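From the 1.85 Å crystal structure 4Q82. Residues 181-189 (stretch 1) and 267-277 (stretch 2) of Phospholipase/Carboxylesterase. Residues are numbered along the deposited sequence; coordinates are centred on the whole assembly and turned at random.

Stretch 1 (181-189) TTPIAAAVL
Stretch 2, residues 267-277: DIYAWLLSQSR

A strand that takes in Ala186 to Leu189 and runs on beyond Leu189 packs against a helix that begins at Ile268; their axes run nearly antiparallel, at 156°, and approach to 9.0 Å. Ala186 and Val188 face the helix, Val188 with the largest covered area on stretch 1, and the chain's last residue, Arg277, is hydrogen-bonded to the loop that leads into the strand. Residues 268 to 273 are helical; Gln275 (-102/144, chi1 m, chi2 m, chi3 -30°) and Ser276 (-161/160) are extended.

Thr181 makes no contact. Thr182 (-59/134, chi1 t) folds its loop locally, Ile184 N donating to Thr182 OG1 at 3.2 Å, and its carbonyl accepts from Arg277. Arg277, with chi1 to chi3 all m and chi4 at -93°, donates from NH1 to Thr182 O at 2.8 Å and from the same NH1 to Ile184 O at 2.9 Å. Both carbonyls lie near the guanidinium plane, at its edge, so one nitrogen spans the turn through Pro183 (-83/-4). The side chains of Pro183 and Ile184 (-72/152) point away: here the backbone is what is read.

Ala185 (-93/-26) sits 4.9 Å from Ser276, CA to CA, its CB 3.8 Å from Ser276 CA. The O of water 1 lies 2.7 Å from Ala185 O and 3.3 Å from Ser276 O, within reach of both carbonyls.

From Ala186 (-173/162) the chain is extended and side chains alternate. Ala186 points toward the helix, its CB 3.8 Å from Leu272 CD2, 4.0 Å from Trp271 CZ3 and 3.7 Å from Gln275 CB; Ala186 CA and Leu272 CA are 6.3 Å apart. Ala187 (-137/147) points away, yet its O lies 3.6 Å from Trp271 CZ3. Val188 (-123/112, chi1 t) turns back: CG2 meets Leu272 CD2 at 3.8 Å and Trp271 CZ3 at 4.0 Å; CG1 lies 4.1 Å from Ile268 CG2, and CG2 is 4.2 Å from Ile268 CB. Val188 CA and Ile268 CA are 7.4 Å apart. Trp271 is t with chi2 81°, Leu272 m,t, Ile268 p,t. Leu189 is out of reach.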

ATOM      1  N   THR A 181      -6.909  -9.273  13.810  1.00 36.56           N
ATOM      2  CA  THR A 181      -8.209  -8.846  13.295  1.00 36.65           C
ATOM      3  C   THR A 181      -8.151  -8.277  11.881  1.00 33.63           C
ATOM      4  O   THR A 181      -9.184  -7.983  11.286  1.00 33.83           O
ATOM      5  CB  THR A 181      -8.852  -7.776  14.185  1.00 38.38           C
ATOM      6  OG1 THR A 181      -7.987  -6.634  14.232  1.00 37.21           O
ATOM      7  CG2 THR A 181      -9.093  -8.306  15.590  1.00 41.42           C
ATOM      8  N   THR A 182      -6.954  -8.093  11.344  1.00 30.74           N
ATOM      9  CA  THR A 182      -6.860  -7.449  10.033  1.00 28.79           C
ATOM     10  C   THR A 182      -7.617  -8.208   8.945  1.00 29.83           C
ATOM     11  O   THR A 182      -7.532  -9.432   8.833  1.00 30.32           O
ATOM     12  CB  THR A 182      -5.406  -7.261   9.575  1.00 26.54           C
ATOM     13  OG1 THR A 182      -5.404  -6.560   8.329  1.00 24.35           O
ATOM     14  CG2 THR A 182      -4.686  -8.595   9.391  1.00 27.16           C
ATOM     15  N   PRO A 183      -8.388  -7.466   8.147  1.00 30.24           N
ATOM     16  CA  PRO A 183      -9.079  -8.028   6.989  1.00 31.41           C
ATOM     17  C   PRO A 183      -8.198  -8.127   5.733  1.00 29.86           C
ATOM     18  O   PRO A 183      -8.699  -8.651   4.731  1.00 31.22           O
ATOM     19  CB  PRO A 183     -10.207  -7.024   6.752  1.00 32.15           C
ATOM     20  CG  PRO A 183      -9.560  -5.712   7.119  1.00 30.53           C
ATOM     21  CD  PRO A 183      -8.704  -6.037   8.334  1.00 30.01           C
ATOM     22  N   ILE A 184      -6.948  -7.653   5.752  1.00 26.55           N
ATOM     23  CA  ILE A 184      -6.226  -7.552   4.471  1.00 24.60           C
ATOM     24  C   ILE A 184      -5.818  -8.929   3.931  1.00 25.18           C
ATOM     25  O   ILE A 184      -5.647  -9.889   4.686  1.00 26.43           O
ATOM     26  CB  ILE A 184      -4.970  -6.626   4.538  1.00 21.30           C
ATOM     27  CG1 ILE A 184      -3.801  -7.267   5.285  1.00 20.01           C
ATOM     28  CG2 ILE A 184      -5.322  -5.284   5.148  1.00 21.80           C
ATOM     29  CD1 ILE A 184      -2.459  -6.519   5.051  1.00 22.14           C
ATOM     30  N   ALA A 185      -5.709  -9.005   2.606  1.00 22.86           N
ATOM     31  CA  ALA A 185      -5.310 -10.209   1.896  1.00 23.45           C
ATOM     32  C   ALA A 185      -3.814 -10.283   1.619  1.00 21.27           C
ATOM     33  O   ALA A 185      -3.283 -11.372   1.432  1.00 21.62           O
ATOM     34  CB  ALA A 185      -6.070 -10.310   0.570  1.00 24.86           C
ATOM     35  N   ALA A 186      -3.148  -9.132   1.540  1.00 18.81           N
ATOM     36  CA  ALA A 186      -1.696  -9.083   1.246  1.00 18.18           C
ATOM     37  C   ALA A 186      -1.173  -7.666   1.392  1.00 18.02           C
ATOM     38  O   ALA A 186      -1.953  -6.709   1.351  1.00 18.97           O
ATOM     39  CB  ALA A 186      -1.387  -9.590  -0.165  1.00 17.79           C
ATOM     40  N   ALA A 187       0.152  -7.540   1.525  1.00 16.76           N
ATOM     41  CA  ALA A 187       0.804  -6.233   1.588  1.00 15.11           C
ATOM     42  C   ALA A 187       2.075  -6.189   0.755  1.00 15.27           C
ATOM     43  O   ALA A 187       2.811  -7.173   0.655  1.00 16.33           O
ATOM     44  CB  ALA A 187       1.143  -5.853   3.070  1.00 16.57           C
ATOM     45  N   VAL A 188       2.355  -5.008   0.197  1.00 13.31           N
ATOM     46  CA  VAL A 188       3.604  -4.745  -0.498  1.00 13.40           C
ATOM     47  C   VAL A 188       4.217  -3.558   0.218  1.00 12.75           C
ATOM     48  O   VAL A 188       3.669  -2.465   0.187  1.00 12.91           O
ATOM     49  CB  VAL A 188       3.390  -4.422  -1.991  1.00 12.39           C
ATOM     50  CG1 VAL A 188       4.680  -3.876  -2.615  1.00 12.82           C
ATOM     51  CG2 VAL A 188       2.933  -5.690  -2.769  1.00 11.31           C
ATOM     52  N   LEU A 189       5.329  -3.787   0.904  1.00 12.21           N
ATOM     53  CA  LEU A 189       5.856  -2.797   1.844  1.00 12.64           C
ATOM     54  C   LEU A 189       7.264  -2.440   1.425  1.00 12.45           C
ATOM     55  O   LEU A 189       8.155  -3.299   1.429  1.00 12.80           O
ATOM     56  CB  LEU A 189       5.842  -3.349   3.273  1.00 13.49           C
ATOM     57  CG  LEU A 189       4.440  -3.778   3.714  1.00 14.41           C
ATOM     58  CD1 LEU A 189       4.467  -4.342   5.152  1.00 16.25           C
ATOM     59  CD2 LEU A 189       3.485  -2.595   3.595  1.00 14.55           C
ATOM     60  N   ASP A 267       6.452  -7.792 -10.746  1.00 14.00           N
ATOM     61  CA  ASP A 267       5.029  -7.479 -10.989  1.00 15.14           C
ATOM     62  C   ASP A 267       4.245  -7.640  -9.705  1.00 14.73           C
ATOM     63  O   ASP A 267       3.605  -8.682  -9.441  1.00 14.93           O
ATOM     64  CB  ASP A 267       4.439  -8.339 -12.101  1.00 18.27           C
ATOM     65  CG  ASP A 267       3.043  -7.852 -12.532  1.00 20.12           C
ATOM     66  OD1 ASP A 267       2.415  -7.022 -11.826  1.00 18.97           O
ATOM     67  OD2 ASP A 267       2.568  -8.301 -13.584  1.00 21.78           O
ATOM     68  N   ILE A 268       4.298  -6.586  -8.901  1.00 13.18           N
ATOM     69  CA  ILE A 268       3.615  -6.597  -7.621  1.00 13.76           C
ATOM     70  C   ILE A 268       2.098  -6.672  -7.784  1.00 14.66           C
ATOM     71  O   ILE A 268       1.439  -7.160  -6.885  1.00 14.78           O
ATOM     72  CB  ILE A 268       3.960  -5.350  -6.778  1.00 13.51           C
ATOM     73  CG1 ILE A 268       3.691  -4.059  -7.561  1.00 12.92           C
ATOM     74  CG2 ILE A 268       5.433  -5.428  -6.314  1.00 13.43           C
ATOM     75  CD1 ILE A 268       3.743  -2.754  -6.652  1.00 13.70           C
ATOM     76  N   TYR A 269       1.557  -6.180  -8.905  1.00 14.15           N
ATOM     77  CA  TYR A 269       0.099  -6.178  -9.101  1.00 15.10           C
ATOM     78  C   TYR A 269      -0.437  -7.597  -9.351  1.00 16.41           C
ATOM     79  O   TYR A 269      -1.442  -8.010  -8.757  1.00 16.51           O
ATOM     80  CB  TYR A 269      -0.281  -5.213 -10.241  1.00 15.17           C
ATOM     81  CG  TYR A 269       0.356  -3.861  -9.956  1.00 15.11           C
ATOM     82  CD1 TYR A 269       0.011  -3.151  -8.817  1.00 15.10           C
ATOM     83  CD2 TYR A 269       1.334  -3.316 -10.804  1.00 14.98           C
ATOM     84  CE1 TYR A 269       0.627  -1.918  -8.485  1.00 14.88           C
ATOM     85  CE2 TYR A 269       1.930  -2.060 -10.497  1.00 14.36           C
ATOM     86  CZ  TYR A 269       1.565  -1.385  -9.334  1.00 13.94           C
ATOM     87  OH  TYR A 269       2.160  -0.173  -9.008  1.00 13.70           O
ATOM     88  N   ALA A 270       0.231  -8.347 -10.209  1.00 16.49           N
ATOM     89  CA  ALA A 270      -0.152  -9.724 -10.432  1.00 19.38           C
ATOM     90  C   ALA A 270      -0.032 -10.522  -9.124  1.00 19.03           C
ATOM     91  O   ALA A 270      -0.899 -11.342  -8.811  1.00 20.37           O
ATOM     92  CB  ALA A 270       0.705 -10.345 -11.540  1.00 19.68           C
ATOM     93  N   TRP A 271       1.027 -10.257  -8.361  1.00 17.40           N
ATOM     94  CA  TRP A 271       1.251 -10.970  -7.103  1.00 18.09           C
ATOM     95  C   TRP A 271       0.129 -10.661  -6.105  1.00 17.97           C
ATOM     96  O   TRP A 271      -0.433 -11.580  -5.495  1.00 19.82           O
ATOM     97  CB  TRP A 271       2.624 -10.618  -6.491  1.00 15.95           C
ATOM     98  CG  TRP A 271       2.888 -11.383  -5.206  1.00 17.50           C
ATOM     99  CD1 TRP A 271       3.333 -12.681  -5.083  1.00 19.14           C
ATOM    100  CD2 TRP A 271       2.681 -10.902  -3.870  1.00 17.43           C
ATOM    101  NE1 TRP A 271       3.431 -13.023  -3.737  1.00 19.33           N
ATOM    102  CE2 TRP A 271       3.034 -11.950  -2.981  1.00 18.34           C
ATOM    103  CE3 TRP A 271       2.241  -9.680  -3.336  1.00 16.20           C
ATOM    104  CZ2 TRP A 271       2.967 -11.806  -1.582  1.00 18.34           C
ATOM    105  CZ3 TRP A 271       2.173  -9.544  -1.948  1.00 15.71           C
ATOM    106  CH2 TRP A 271       2.538 -10.600  -1.092  1.00 17.45           C
ATOM    107  N   LEU A 272      -0.199  -9.380  -5.929  1.00 16.18           N
ATOM    108  CA  LEU A 272      -1.317  -9.024  -5.047  1.00 16.70           C
ATOM    109  C   LEU A 272      -2.578  -9.774  -5.444  1.00 18.35           C
ATOM    110  O   LEU A 272      -3.210 -10.447  -4.628  1.00 19.64           O
ATOM    111  CB  LEU A 272      -1.582  -7.511  -5.074  1.00 15.83           C
ATOM    112  CG  LEU A 272      -0.586  -6.659  -4.267  1.00 14.83           C
ATOM    113  CD1 LEU A 272      -0.871  -5.153  -4.499  1.00 13.65           C
ATOM    114  CD2 LEU A 272      -0.684  -6.958  -2.787  1.00 15.96           C
ATOM    115  N   LEU A 273      -2.925  -9.685  -6.719  1.00 17.90           N
ATOM    116  CA  LEU A 273      -4.170 -10.294  -7.192  1.00 21.45           C
ATOM    117  C   LEU A 273      -4.169 -11.820  -7.046  1.00 22.95           C
ATOM    118  O   LEU A 273      -5.227 -12.447  -7.032  1.00 23.50           O
ATOM    119  CB  LEU A 273      -4.423  -9.891  -8.652  1.00 21.69           C
ATOM    120  CG  LEU A 273      -4.856  -8.419  -8.796  1.00 22.34           C
ATOM    121  CD1 LEU A 273      -4.721  -7.946 -10.225  1.00 21.95           C
ATOM    122  CD2 LEU A 273      -6.290  -8.216  -8.310  1.00 24.52           C
ATOM    123  N   SER A 274      -2.991 -12.421  -6.919  1.00 23.48           N
ATOM    124  CA  SER A 274      -2.945 -13.861  -6.675  1.00 25.10           C
ATOM    125  C   SER A 274      -3.275 -14.201  -5.203  1.00 25.07           C
ATOM    126  O   SER A 274      -3.472 -15.365  -4.855  1.00 24.76           O
ATOM    127  CB  SER A 274      -1.580 -14.430  -7.063  1.00 24.77           C
ATOM    128  OG  SER A 274      -0.611 -14.135  -6.076  1.00 24.95           O
ATOM    129  N   GLN A 275      -3.347 -13.185  -4.348  1.00 22.98           N
ATOM    130  CA  GLN A 275      -3.659 -13.392  -2.929  1.00 24.31           C
ATOM    131  C   GLN A 275      -5.099 -13.054  -2.615  1.00 26.57           C
ATOM    132  O   GLN A 275      -5.638 -12.101  -3.167  1.00 26.30           O
ATOM    133  CB  GLN A 275      -2.738 -12.523  -2.049  1.00 22.01           C
ATOM    134  CG  GLN A 275      -1.270 -12.627  -2.441  1.00 21.24           C
ATOM    135  CD  GLN A 275      -0.734 -14.035  -2.290  1.00 24.81           C
ATOM    136  OE1 GLN A 275      -1.191 -14.783  -1.443  1.00 24.96           O
ATOM    137  NE2 GLN A 275       0.251 -14.392  -3.105  1.00 26.60           N
ATOM    138  N   SER A 276      -5.719 -13.805  -1.708  1.00 28.83           N
ATOM    139  CA  SER A 276      -7.058 -13.474  -1.265  1.00 31.40           C
ATOM    140  C   SER A 276      -7.360 -14.155   0.058  1.00 34.20           C
ATOM    141  O   SER A 276      -6.720 -15.148   0.404  1.00 35.51           O
ATOM    142  CB  SER A 276      -8.101 -13.892  -2.313  1.00 34.07           C
ATOM    143  OG  SER A 276      -8.153 -15.297  -2.416  1.00 35.85           O
ATOM    144  N   ARG A 277      -8.356 -13.641   0.776  1.00 35.06           N
ATOM    145  CA  ARG A 277      -8.778 -14.239   2.045  1.00 37.49           C
ATOM    146  C   ARG A 277      -9.802 -15.366   1.859  1.00 41.25           C
ATOM    147  O   ARG A 277     -10.710 -15.250   1.042  1.00 42.43           O
ATOM    148  CB  ARG A 277      -9.365 -13.162   2.958  1.00 38.12           C
ATOM    149  CG  ARG A 277      -8.353 -12.132   3.414  1.00 36.34           C
ATOM    150  CD  ARG A 277      -7.312 -12.784   4.299  1.00 36.67           C
ATOM    151  NE  ARG A 277      -7.884 -13.204   5.578  1.00 39.27           N
ATOM    152  CZ  ARG A 277      -7.873 -12.458   6.679  1.00 39.46           C
ATOM    153  NH1 ARG A 277      -7.316 -11.251   6.660  1.00 37.28           N
ATOM    154  NH2 ARG A 277      -8.408 -12.923   7.802  1.00 41.55           N
TER
HETATM  155  O   HOH W   1      -4.370 -13.684   2.281  1.00 34.23           O